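Local coordinates for uncharacterized protein (Bacillus thuringiensis serovar kurstaki, PDB 4XE7) that is a bacterial actin homologue of the ParM type, which probably binds nucleotide and polymerises into cytoskeletal filaments that segregate plasmid DNA, at residues M10-F15 / S406-N411; K21-F26 / E398-T403; P149-M154 / T197-G202. One frame throughout, in Å; residues are numbered along the deposited sequence.

Contact 1. Residues M10-F15 / S406-N411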
ATOM      1  N   MET A  10      14.364 -10.483 -16.454  1.00 31.20           N
ATOM      2  CA  MET A  10      13.556 -10.945 -15.338  1.00 27.78           C
ATOM      3  C   MET A  10      13.095  -9.777 -14.484  1.00 21.65           C
ATOM      4  O   MET A  10      13.723  -8.711 -14.470  1.00 20.67           O
ATOM      5  CB  MET A  10      14.344 -11.943 -14.481  1.00 28.24           C
ATOM      6  CG  MET A  10      15.457 -11.284 -13.654  1.00 25.54           C
ATOM      7  SD  MET A  10      14.912 -10.792 -11.995  1.00 22.08           S
ATOM      8  CE  MET A  10      14.325 -12.402 -11.407  1.00 24.06           C
ATOM      9  N   LEU A  11      11.985  -9.997 -13.788  1.00 22.69           N
ATOM     10  CA  LEU A  11      11.455  -9.059 -12.818  1.00 25.67           C
ATOM     11  C   LEU A  11      11.333  -9.808 -11.499  1.00 25.33           C
ATOM     12  O   LEU A  11      10.738 -10.890 -11.441  1.00 21.59           O
ATOM     13  CB  LEU A  11      10.097  -8.503 -13.262  1.00 24.52           C
ATOM     14  CG  LEU A  11       9.319  -7.658 -12.245  1.00 34.41           C
ATOM     15  CD1 LEU A  11      10.003  -6.294 -11.961  1.00 15.89           C
ATOM     16  CD2 LEU A  11       7.873  -7.471 -12.703  1.00 31.34           C
ATOM     17  N   LEU A  12      11.919  -9.250 -10.448  1.00 22.01           N
ATOM     18  CA  LEU A  12      11.781  -9.838  -9.126  1.00 17.69           C
ATOM     19  C   LEU A  12      10.804  -8.996  -8.303  1.00 26.41           C
ATOM     20  O   LEU A  12      11.152  -7.910  -7.864  1.00 25.58           O
ATOM     21  CB  LEU A  12      13.135  -9.931  -8.426  1.00 18.94           C
ATOM     22  CG  LEU A  12      13.091 -10.757  -7.139  1.00 29.15           C
ATOM     23  CD1 LEU A  12      13.026 -12.262  -7.461  1.00 27.62           C
ATOM     24  CD2 LEU A  12      14.255 -10.431  -6.210  1.00 30.04           C
ATOM     25  N   GLY A  13       9.580  -9.494  -8.112  1.00 20.28           N
ATOM     26  CA  GLY A  13       8.572  -8.755  -7.375  1.00 21.70           C
ATOM     27  C   GLY A  13       7.849  -9.527  -6.284  1.00 23.99           C
ATOM     28  O   GLY A  13       8.032 -10.748  -6.114  1.00 24.90           O
ATOM     29  N   GLY A  14       7.039  -8.797  -5.525  1.00 20.01           N
ATOM     30  CA  GLY A  14       6.145  -9.373  -4.537  1.00 20.74           C
ATOM     31  C   GLY A  14       4.775  -8.860  -4.916  1.00 24.83           C
ATOM     32  O   GLY A  14       4.616  -7.674  -5.190  1.00 21.19           O
ATOM     33  N   PHE A  15       3.784  -9.742  -4.947  1.00 23.08           N
ATOM     34  CA  PHE A  15       2.499  -9.378  -5.522  1.00 26.47           C
ATOM     35  C   PHE A  15       1.390  -9.581  -4.513  1.00 29.75           C
ATOM     36  O   PHE A  15       1.066 -10.705  -4.122  1.00 23.43           O
ATOM     37  CB  PHE A  15       2.252 -10.177  -6.803  1.00 27.05           C
ATOM     38  CG  PHE A  15       3.396 -10.093  -7.768  1.00 26.20           C
ATOM     39  CD1 PHE A  15       4.395 -11.061  -7.764  1.00 21.28           C
ATOM     40  CD2 PHE A  15       3.507  -9.018  -8.636  1.00 26.67           C
ATOM     41  CE1 PHE A  15       5.469 -10.975  -8.629  1.00 24.78           C
ATOM     42  CE2 PHE A  15       4.589  -8.919  -9.512  1.00 26.88           C
ATOM     43  CZ  PHE A  15       5.571  -9.901  -9.505  1.00 25.17           C
ATOM     44  N   SER A 406       7.176  -8.055   1.872  1.00 16.47           N
ATOM     45  CA  SER A 406       7.446  -9.367   2.478  1.00 25.44           C
ATOM     46  C   SER A 406       7.534 -10.453   1.413  1.00 18.18           C
ATOM     47  O   SER A 406       8.459 -11.262   1.415  1.00 25.35           O
ATOM     48  CB  SER A 406       6.363  -9.741   3.497  1.00 37.11           C
ATOM     49  OG  SER A 406       6.331  -8.821   4.576  1.00 43.89           O
ATOM     50  N   TYR A 407       6.550 -10.482   0.526  1.00 17.62           N
ATOM     51  CA  TYR A 407       6.596 -11.402  -0.601  1.00 22.11           C
ATOM     52  C   TYR A 407       7.895 -11.198  -1.387  1.00 22.37           C
ATOM     53  O   TYR A 407       8.589 -12.159  -1.701  1.00 25.00           O
ATOM     54  CB  TYR A 407       5.371 -11.219  -1.506  1.00 23.23           C
ATOM     55  CG  TYR A 407       4.031 -11.492  -0.824  1.00 21.26           C
ATOM     56  CD1 TYR A 407       3.979 -12.152   0.401  1.00 31.18           C
ATOM     57  CD2 TYR A 407       2.829 -11.077  -1.397  1.00 19.84           C
ATOM     58  CE1 TYR A 407       2.779 -12.407   1.030  1.00 38.21           C
ATOM     59  CE2 TYR A 407       1.597 -11.335  -0.765  1.00 23.69           C
ATOM     60  CZ  TYR A 407       1.593 -12.006   0.447  1.00 33.20           C
ATOM     61  OH  TYR A 407       0.416 -12.277   1.111  1.00 38.88           O
ATOM     62  N   LEU A 408       8.236  -9.942  -1.690  1.00 26.72           N
ATOM     63  CA  LEU A 408       9.440  -9.660  -2.477  1.00 17.47           C
ATOM     64  C   LEU A 408      10.698 -10.233  -1.798  1.00 22.70           C
ATOM     65  O   LEU A 408      11.503 -10.912  -2.436  1.00 19.98           O
ATOM     66  CB  LEU A 408       9.600  -8.145  -2.705  1.00 15.42           C
ATOM     67  CG  LEU A 408      10.908  -7.651  -3.346  1.00 23.21           C
ATOM     68  CD1 LEU A 408      11.178  -8.314  -4.703  1.00 18.54           C
ATOM     69  CD2 LEU A 408      10.917  -6.128  -3.490  1.00 18.71           C
ATOM     70  N   ILE A 409      10.865  -9.958  -0.507  1.00 20.55           N
ATOM     71  CA  ILE A 409      12.008 -10.499   0.240  1.00 22.99           C
ATOM     72  C   ILE A 409      12.034 -12.042   0.213  1.00 24.08           C
ATOM     73  O   ILE A 409      13.092 -12.650   0.013  1.00 21.72           O
ATOM     74  CB  ILE A 409      11.996  -9.998   1.699  1.00 28.46           C
ATOM     75  CG1 ILE A 409      12.210  -8.479   1.730  1.00 28.65           C
ATOM     76  CG2 ILE A 409      13.066 -10.699   2.548  1.00 21.07           C
ATOM     77  CD1 ILE A 409      11.632  -7.811   2.964  1.00 28.95           C
ATOM     78  N   ALA A 410      10.873 -12.664   0.409  1.00 23.86           N
ATOM     79  CA  ALA A 410      10.754 -14.113   0.323  1.00 26.27           C
ATOM     80  C   ALA A 410      11.174 -14.572  -1.064  1.00 28.67           C
ATOM     81  O   ALA A 410      11.886 -15.568  -1.212  1.00 24.60           O
ATOM     82  CB  ALA A 410       9.320 -14.569   0.629  1.00 21.52           C
ATOM     83  N   ASN A 411      10.747 -13.826  -2.079  1.00 23.84           N
ATOM     84  CA  ASN A 411      11.099 -14.153  -3.459  1.00 23.79           C
ATOM     85  C   ASN A 411      12.611 -14.075  -3.722  1.00 27.13           C
ATOM     86  O   ASN A 411      13.169 -14.941  -4.385  1.00 26.56           O
ATOM     87  CB  ASN A 411      10.350 -13.234  -4.422  1.00 20.06           C
ATOM     88  CG  ASN A 411      10.152 -13.863  -5.796  1.00 25.88           C
ATOM     89  OD1 ASN A 411      10.546 -15.010  -6.033  1.00 26.86           O
ATOM     90  ND2 ASN A 411       9.538 -13.114  -6.705  1.00 19.34           N
TER
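Asn411 reaches from the helix to the backbone of Gly13, and its side chain can be followed outward atom by atom. Asn411 CB lies 3.8 Å from Gly13 O. Chi1 of -154° puts CG anti to the backbone N and against Leu12 CD1, 3.7 Å from Asn411 CG, where the two side chains pass in antiparallel fashion. At the tip, Asn411 ND2 donates to Gly13 O over 2.9 Å with an N-H...O angle of 158°; the donor lies in the carbonyl plane. The same ND2 also binds Pro149 O, so one neutral NH2 group serves two buried carbonyls, a task well suited to asparagine.

The fold here is actin-like: strand 13-17 is the first strand of the first domain and leads into the hairpin that, in relatives, holds nucleotide phosphates, while residues 406-411 of the C-terminal helix run at 135° to strand 13-15. Gly14 lets helix and strand come close: Gly14 CA sits 3.6 Å from Tyr407 CB, and a CB here would run into Tyr407 CB and Leu408 N. A side chain on Gly13 would instead collide with the Phe15 ring. Leu408 fills the flank with its CD1 branch, 3.9 Å from Leu12 CG, an apolar match in a buried layer. Beyond the glycines, the Tyr407 ring presents its edge to Phe15, with CD2 3.3 Å from Phe15 O.

Contact 2. Residues K21-F26 / E398-T403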
ATOM      1  N   LYS A  21      -7.124  -2.893  -3.973  1.00 32.29           N
ATOM      2  CA  LYS A  21      -5.914  -2.507  -4.691  1.00 37.40           C
ATOM      3  C   LYS A  21      -5.064  -3.705  -5.080  1.00 24.25           C
ATOM      4  O   LYS A  21      -5.018  -4.711  -4.383  1.00 25.80           O
ATOM      5  CB  LYS A  21      -5.062  -1.541  -3.842  1.00 39.72           C
ATOM      6  CG  LYS A  21      -5.672  -0.172  -3.606  1.00 48.17           C
ATOM      7  CD  LYS A  21      -4.701   0.735  -2.859  1.00 55.42           C
ATOM      8  CE  LYS A  21      -5.358   2.044  -2.446  1.00 60.80           C
ATOM      9  NZ  LYS A  21      -4.531   2.791  -1.454  1.00 66.38           N
ATOM     10  N   ALA A  22      -4.404  -3.593  -6.220  1.00 23.31           N
ATOM     11  CA  ALA A  22      -3.337  -4.498  -6.562  1.00 27.72           C
ATOM     12  C   ALA A  22      -2.067  -3.780  -6.150  1.00 24.39           C
ATOM     13  O   ALA A  22      -1.822  -2.662  -6.595  1.00 31.58           O
ATOM     14  CB  ALA A  22      -3.339  -4.821  -8.054  1.00 26.26           C
ATOM     15  N   LYS A  23      -1.273  -4.376  -5.278  1.00 24.91           N
ATOM     16  CA  LYS A  23      -0.018  -3.725  -4.909  1.00 23.15           C
ATOM     17  C   LYS A  23       1.152  -4.558  -5.384  1.00 21.30           C
ATOM     18  O   LYS A  23       1.067  -5.776  -5.429  1.00 21.25           O
ATOM     19  CB  LYS A  23       0.069  -3.488  -3.400  1.00 25.96           C
ATOM     20  CG  LYS A  23      -0.957  -2.510  -2.895  1.00 22.45           C
ATOM     21  CD  LYS A  23      -0.892  -2.372  -1.392  1.00 31.07           C
ATOM     22  CE  LYS A  23      -1.507  -1.043  -0.937  1.00 29.67           C
ATOM     23  NZ  LYS A  23      -1.383  -0.839   0.527  1.00 35.97           N
ATOM     24  N   ILE A  24       2.232  -3.885  -5.766  1.00 19.47           N
ATOM     25  CA  ILE A  24       3.462  -4.567  -6.139  1.00 22.11           C
ATOM     26  C   ILE A  24       4.646  -3.911  -5.449  1.00 20.22           C
ATOM     27  O   ILE A  24       4.683  -2.690  -5.279  1.00 18.35           O
ATOM     28  CB  ILE A  24       3.679  -4.551  -7.672  1.00 21.90           C
ATOM     29  CG1 ILE A  24       4.946  -5.307  -8.069  1.00 19.57           C
ATOM     30  CG2 ILE A  24       3.791  -3.120  -8.194  1.00 29.14           C
ATOM     31  CD1 ILE A  24       5.168  -5.335  -9.634  1.00 16.69           C
ATOM     32  N   SER A  25       5.605  -4.729  -5.037  1.00 16.28           N
ATOM     33  CA  SER A  25       6.922  -4.248  -4.665  1.00 22.99           C
ATOM     34  C   SER A  25       7.955  -4.992  -5.509  1.00 24.50           C
ATOM     35  O   SER A  25       7.906  -6.215  -5.600  1.00 20.92           O
ATOM     36  CB  SER A  25       7.186  -4.457  -3.170  1.00 23.66           C
ATOM     37  OG  SER A  25       6.418  -3.559  -2.387  1.00 24.20           O
ATOM     38  N   PHE A  26       8.881  -4.281  -6.143  1.00 21.06           N
ATOM     39  CA  PHE A  26       9.877  -4.982  -6.954  1.00 18.14           C
ATOM     40  C   PHE A  26      11.240  -4.343  -6.812  1.00 18.16           C
ATOM     41  O   PHE A  26      11.372  -3.248  -6.265  1.00 20.88           O
ATOM     42  CB  PHE A  26       9.461  -5.015  -8.432  1.00 19.27           C
ATOM     43  CG  PHE A  26       9.410  -3.658  -9.083  1.00 19.33           C
ATOM     44  CD1 PHE A  26      10.444  -3.221  -9.901  1.00 31.62           C
ATOM     45  CD2 PHE A  26       8.330  -2.817  -8.873  1.00 21.22           C
ATOM     46  CE1 PHE A  26      10.402  -1.962 -10.511  1.00 20.87           C
ATOM     47  CE2 PHE A  26       8.285  -1.554  -9.474  1.00 20.57           C
ATOM     48  CZ  PHE A  26       9.319  -1.136 -10.292  1.00 23.66           C
ATOM     49  N   GLU A 398       6.767   2.753   5.042  1.00 35.53           N
ATOM     50  CA  GLU A 398       6.476   1.806   3.966  1.00 36.70           C
ATOM     51  C   GLU A 398       5.368   0.818   4.333  1.00 30.66           C
ATOM     52  O   GLU A 398       5.222  -0.225   3.676  1.00 30.21           O
ATOM     53  CB  GLU A 398       7.751   1.051   3.565  1.00 31.68           C
ATOM     54  CG  GLU A 398       8.754   1.919   2.794  1.00 42.64           C
ATOM     55  CD  GLU A 398       8.086   2.804   1.739  1.00 52.90           C
ATOM     56  OE1 GLU A 398       7.331   2.281   0.881  1.00 51.61           O
ATOM     57  OE2 GLU A 398       8.309   4.033   1.776  1.00 58.43           O
ATOM     58  N   SER A 399       4.586   1.161   5.362  1.00 19.11           N
ATOM     59  CA  SER A 399       3.530   0.288   5.904  1.00 23.48           C
ATOM     60  C   SER A 399       2.537  -0.249   4.876  1.00 25.92           C
ATOM     61  O   SER A 399       2.140  -1.427   4.930  1.00 22.38           O
ATOM     62  CB  SER A 399       2.716   1.014   6.994  1.00 22.44           C
ATOM     63  OG  SER A 399       3.447   1.132   8.184  1.00 30.76           O
ATOM     64  N   ALA A 400       2.107   0.618   3.969  1.00 22.78           N
ATOM     65  CA  ALA A 400       1.136   0.231   2.949  1.00 35.52           C
ATOM     66  C   ALA A 400       1.600  -0.973   2.119  1.00 29.90           C
ATOM     67  O   ALA A 400       0.780  -1.725   1.610  1.00 32.99           O
ATOM     68  CB  ALA A 400       0.839   1.405   2.041  1.00 40.14           C
ATOM     69  N   TYR A 401       2.915  -1.162   2.025  1.00 34.12           N
ATOM     70  CA  TYR A 401       3.492  -2.188   1.165  1.00 28.53           C
ATOM     71  C   TYR A 401       4.223  -3.300   1.932  1.00 22.30           C
ATOM     72  O   TYR A 401       5.028  -4.027   1.367  1.00 23.79           O
ATOM     73  CB  TYR A 401       4.437  -1.517   0.158  1.00 22.97           C
ATOM     74  CG  TYR A 401       3.696  -0.574  -0.764  1.00 28.44           C
ATOM     75  CD1 TYR A 401       2.917  -1.071  -1.814  1.00 32.85           C
ATOM     76  CD2 TYR A 401       3.737   0.799  -0.574  1.00 25.80           C
ATOM     77  CE1 TYR A 401       2.222  -0.229  -2.652  1.00 29.83           C
ATOM     78  CE2 TYR A 401       3.034   1.655  -1.403  1.00 23.61           C
ATOM     79  CZ  TYR A 401       2.283   1.140  -2.445  1.00 31.17           C
ATOM     80  OH  TYR A 401       1.586   1.989  -3.287  1.00 34.38           O
ATOM     81  N   PHE A 402       3.947  -3.434   3.223  1.00 26.38           N
ATOM     82  CA  PHE A 402       4.643  -4.437   4.030  1.00 20.22           C
ATOM     83  C   PHE A 402       4.337  -5.855   3.525  1.00 19.81           C
ATOM     84  O   PHE A 402       5.174  -6.757   3.609  1.00 19.52           O
ATOM     85  CB  PHE A 402       4.254  -4.320   5.515  1.00 19.32           C
ATOM     86  CG  PHE A 402       5.080  -3.311   6.308  1.00 21.72           C
ATOM     87  CD1 PHE A 402       6.117  -2.607   5.726  1.00 20.19           C
ATOM     88  CD2 PHE A 402       4.813  -3.098   7.659  1.00 29.54           C
ATOM     89  CE1 PHE A 402       6.872  -1.714   6.466  1.00 23.44           C
ATOM     90  CE2 PHE A 402       5.559  -2.215   8.403  1.00 26.54           C
ATOM     91  CZ  PHE A 402       6.593  -1.511   7.807  1.00 27.27           C
ATOM     92  N   THR A 403       3.126  -6.050   3.011  1.00 23.26           N
ATOM     93  CA  THR A 403       2.749  -7.353   2.474  1.00 23.79           C
ATOM     94  C   THR A 403       3.506  -7.654   1.176  1.00 25.70           C
ATOM     95  O   THR A 403       4.105  -8.721   1.040  1.00 23.73           O
ATOM     96  CB  THR A 403       1.249  -7.438   2.218  1.00 24.13           C
ATOM     97  OG1 THR A 403       0.550  -7.209   3.447  1.00 29.80           O
ATOM     98  CG2 THR A 403       0.873  -8.807   1.645  1.00 26.88           C
TER
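Ser25 and Tyr401 mark the closest approach of the two backbones, with their CA atoms 7.1 Å apart, so side chains must span the gap. Residues 21-26 form a regular strand. Residues 398-403 instead turn: Ser399 and Ala400 make a short 3-10 segment, Tyr401 takes the N-cap position, and the C-terminal helix begins at Phe402. Here the chain returns from the second domain of the actin-like fold to the first, and the contact fastens that return to the first domain's sheet.

Lys23 does most of the reaching. Its chain is extended beyond CG and crosses the Tyr401 side chain at about a right angle, with Lys23 CG 3.9 Å from Tyr401 CE1. Such a long, flexible residue gives methylenes to lie against the ring and an ammonium group at the end. Lys23 NZ stands over the ring face, 5.0 Å from the Tyr401 centroid and 15° off the normal, a cation-pi contact. The same NZ donates to Ala400 O over 2.6 Å, approaching from 33° out of the carbonyl plane. Ala400 adds its small CB 3.5 Å from Lys23 NZ. On the other side of the contact, Ser25 OG meets Tyr401 CB at 3.8 Å, but its hydrogen bonds go to the hydroxyls of Ser35 and Ser404. The latter also bonds Tyr401 O. The Tyr401 side chain extends further, to Ser35 and Ala37 of the neighbouring strand.

The Lys23 side chain also touches Asp16 of strand 13-17. Because one ammonium group meets both a carbonyl oxygen and an aromatic face, its positive charge is probably stabilised by each, and the turn before the helix is held to the strand through both.

Contact 3. Residues P149-M154 / T197-G202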
ATOM      1  N   PRO A 149       9.227 -14.858 -11.522  1.00 33.17           N
ATOM      2  CA  PRO A 149       8.927 -15.853 -10.483  1.00 28.42           C
ATOM      3  C   PRO A 149       7.866 -15.310  -9.525  1.00 29.85           C
ATOM      4  O   PRO A 149       8.074 -14.267  -8.895  1.00 28.75           O
ATOM      5  CB  PRO A 149      10.269 -16.063  -9.780  1.00 23.18           C
ATOM      6  CG  PRO A 149      11.039 -14.792 -10.032  1.00 33.63           C
ATOM      7  CD  PRO A 149      10.579 -14.286 -11.390  1.00 31.58           C
ATOM      8  N   PHE A 150       6.733 -16.002  -9.425  1.00 22.11           N
ATOM      9  CA  PHE A 150       5.604 -15.438  -8.703  1.00 25.31           C
ATOM     10  C   PHE A 150       5.696 -15.634  -7.190  1.00 24.83           C
ATOM     11  O   PHE A 150       5.715 -16.746  -6.690  1.00 32.73           O
ATOM     12  CB  PHE A 150       4.278 -16.028  -9.207  1.00 24.34           C
ATOM     13  CG  PHE A 150       3.086 -15.335  -8.634  1.00 27.71           C
ATOM     14  CD1 PHE A 150       2.738 -14.066  -9.071  1.00 31.76           C
ATOM     15  CD2 PHE A 150       2.356 -15.910  -7.608  1.00 27.74           C
ATOM     16  CE1 PHE A 150       1.655 -13.398  -8.532  1.00 26.72           C
ATOM     17  CE2 PHE A 150       1.272 -15.244  -7.055  1.00 27.53           C
ATOM     18  CZ  PHE A 150       0.926 -13.987  -7.515  1.00 21.99           C
ATOM     19  N   SER A 151       5.705 -14.541  -6.444  1.00 19.56           N
ATOM     20  CA  SER A 151       5.636 -14.679  -4.999  1.00 24.16           C
ATOM     21  C   SER A 151       4.418 -13.916  -4.517  1.00 30.80           C
ATOM     22  O   SER A 151       4.386 -12.687  -4.537  1.00 29.43           O
ATOM     23  CB  SER A 151       6.920 -14.174  -4.330  1.00 22.25           C
ATOM     24  OG  SER A 151       6.815 -14.191  -2.913  1.00 23.15           O
ATOM     25  N   GLY A 152       3.392 -14.650  -4.117  1.00 22.29           N
ATOM     26  CA  GLY A 152       2.209 -14.014  -3.593  1.00 17.47           C
ATOM     27  C   GLY A 152       1.791 -14.594  -2.260  1.00 20.35           C
ATOM     28  O   GLY A 152       2.577 -15.221  -1.542  1.00 26.91           O
ATOM     29  N   GLY A 153       0.534 -14.380  -1.919  1.00 30.59           N
ATOM     30  CA  GLY A 153       0.008 -14.923  -0.688  1.00 35.66           C
ATOM     31  C   GLY A 153      -1.492 -14.812  -0.670  1.00 40.37           C
ATOM     32  O   GLY A 153      -2.068 -13.931  -1.307  1.00 36.88           O
ATOM     33  N   MET A 154      -2.136 -15.722   0.045  1.00 45.22           N
ATOM     34  CA  MET A 154      -3.570 -15.616   0.236  1.00 51.76           C
ATOM     35  C   MET A 154      -3.912 -15.867   1.696  1.00 63.79           C
ATOM     36  O   MET A 154      -3.199 -16.596   2.398  1.00 52.94           O
ATOM     37  CB  MET A 154      -4.327 -16.588  -0.675  1.00 46.24           C
ATOM     38  CG  MET A 154      -4.110 -18.045  -0.354  1.00 48.32           C
ATOM     39  SD  MET A 154      -5.016 -19.106  -1.479  1.00144.90           S
ATOM     40  CE  MET A 154      -3.813 -20.393  -1.703  1.00 34.85           C
ATOM     41  N   THR A 197       6.096 -19.041  -5.427  1.00 29.42           N
ATOM     42  CA  THR A 197       5.950 -19.390  -4.019  1.00 36.56           C
ATOM     43  C   THR A 197       4.728 -18.680  -3.451  1.00 38.58           C
ATOM     44  O   THR A 197       4.420 -17.557  -3.847  1.00 32.97           O
ATOM     45  CB  THR A 197       7.187 -18.980  -3.192  1.00 41.05           C
ATOM     46  OG1 THR A 197       8.384 -19.293  -3.910  1.00 45.09           O
ATOM     47  CG2 THR A 197       7.198 -19.695  -1.854  1.00 51.48           C
ATOM     48  N   MET A 198       4.033 -19.316  -2.520  1.00 33.78           N
ATOM     49  CA  MET A 198       2.922 -18.648  -1.865  1.00 34.35           C
ATOM     50  C   MET A 198       3.253 -18.489  -0.395  1.00 35.80           C
ATOM     51  O   MET A 198       3.838 -19.377   0.223  1.00 38.04           O
ATOM     52  CB  MET A 198       1.620 -19.422  -2.059  1.00 35.10           C
ATOM     53  CG  MET A 198       1.142 -19.445  -3.500  1.00 31.82           C
ATOM     54  SD  MET A 198       0.641 -17.818  -4.114  1.00 29.81           S
ATOM     55  CE  MET A 198      -0.878 -17.589  -3.193  1.00 43.53           C
ATOM     56  N   ASN A 199       2.894 -17.346   0.163  1.00 24.54           N
ATOM     57  CA  ASN A 199       3.294 -17.042   1.525  1.00 26.78           C
ATOM     58  C   ASN A 199       2.062 -16.888   2.403  1.00 37.67           C
ATOM     59  O   ASN A 199       0.933 -16.785   1.898  1.00 36.67           O
ATOM     60  CB  ASN A 199       4.151 -15.771   1.565  1.00 24.97           C
ATOM     61  CG  ASN A 199       5.327 -15.822   0.588  1.00 31.12           C
ATOM     62  OD1 ASN A 199       6.354 -16.438   0.870  1.00 29.67           O
ATOM     63  ND2 ASN A 199       5.171 -15.177  -0.578  1.00 27.82           N
ATOM     64  N   VAL A 200       2.290 -16.878   3.714  1.00 45.80           N
ATOM     65  CA  VAL A 200       1.229 -16.679   4.691  1.00 52.72           C
ATOM     66  C   VAL A 200       0.868 -15.211   4.787  1.00 42.44           C
ATOM     67  O   VAL A 200       1.621 -14.451   5.392  1.00 39.55           O
ATOM     68  CB  VAL A 200       1.659 -17.142   6.100  1.00 64.89           C
ATOM     69  CG1 VAL A 200       0.499 -17.035   7.081  1.00 63.61           C
ATOM     70  CG2 VAL A 200       2.246 -18.546   6.062  1.00 72.30           C
ATOM     71  N   GLU A 201      -0.267 -14.805   4.222  1.00 32.26           N
ATOM     72  CA  GLU A 201      -0.665 -13.400   4.310  1.00 43.05           C
ATOM     73  C   GLU A 201      -0.855 -13.059   5.785  1.00 40.27           C
ATOM     74  O   GLU A 201      -1.330 -13.883   6.556  1.00 39.50           O
ATOM     75  CB  GLU A 201      -1.944 -13.121   3.509  1.00 50.20           C
ATOM     76  CG  GLU A 201      -2.178 -11.642   3.213  1.00 65.36           C
ATOM     77  CD  GLU A 201      -3.510 -11.373   2.525  1.00 81.22           C
ATOM     78  OE1 GLU A 201      -4.556 -11.765   3.082  1.00 85.16           O
ATOM     79  OE2 GLU A 201      -3.509 -10.770   1.430  1.00 87.35           O
ATOM     80  N   GLY A 202      -0.466 -11.859   6.185  1.00 40.35           N
ATOM     81  CA  GLY A 202      -0.554 -11.495   7.587  1.00 49.48           C
ATOM     82  C   GLY A 202       0.769 -11.624   8.316  1.00 45.03           C
ATOM     83  O   GLY A 202       1.518 -10.654   8.424  1.00 47.62           O
TER
HETATM   84  O   HOH W   1       9.113 -17.346  -6.292  1.00 31.21           O
HETATM   85  O   HOH W   2      -0.504 -18.183   0.488  1.00 43.63           O
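Asn199 and Ser151 meet side chain to side chain at the tight end of this parallel strand pair. Asn199 ND2 donates to Ser151 OG over 3.0 Å, with the oxygen near the amide plane, and also, at a tilt, to Gly152 O at 2.8 Å. Since Asn199 N binds Gly152 O as well, at 2.7 Å, that carbonyl is gripped by two donors of one residue. Chi1 of -52° sets CG beside the backbone N for this. The remaining bonds, Thr197 N to Phe150 O and Gly152 N to Thr197 O, are ordinary backbone bonds of the parallel ladder.

Both strands belong to the first domain's sheet, and Ser151 also shares a backbone hydrogen bond with Phe15 of strand 13-17. The Ser151 hydroxyl is bonded to Tyr407 O of the C-terminal helix as well. On the other face, Met198 bends so that SD lies in the plane of the Phe150 ring, 4.0 Å from Phe150 CE2: a Met-aromatic contact at the ring edge. Its methyl continues over Gly153, with Met198 CE 3.7 Å from Gly153 N. A CB on Gly152 would strike Phe150 CE2, and one on Gly153 would strike Asn199 O.

Past Gly153 the strands drift apart. There a water takes over, accepting from Met154 N at 3.0 Å and donating to Asn199 O, while partly exposed Glu201 touches chiefly with its CB, 3.8 Å from Met154 C.

In the fold
Helix 402-418 unites contacts 1 and 2, whose centres are 11 Å apart: contact 2 catches the helix where it starts and contact 1 a turn further on. The two strands involved are hairpin neighbours, joined where Gly14 N meets Ser25 O at 2.7 Å. Contact 3 lies about 9 Å from contact 1, centre to centre, and touches it where Tyr407 OH packs 3.2 Å from Gly153 CA. It does not touch contact 2, about 13 Å away between centres. All three reach one sheet of the first domain. No nucleotide is bound in this apo form; the hairpin between strands 13-17 and 21-27 probably faces its site, as in other actins.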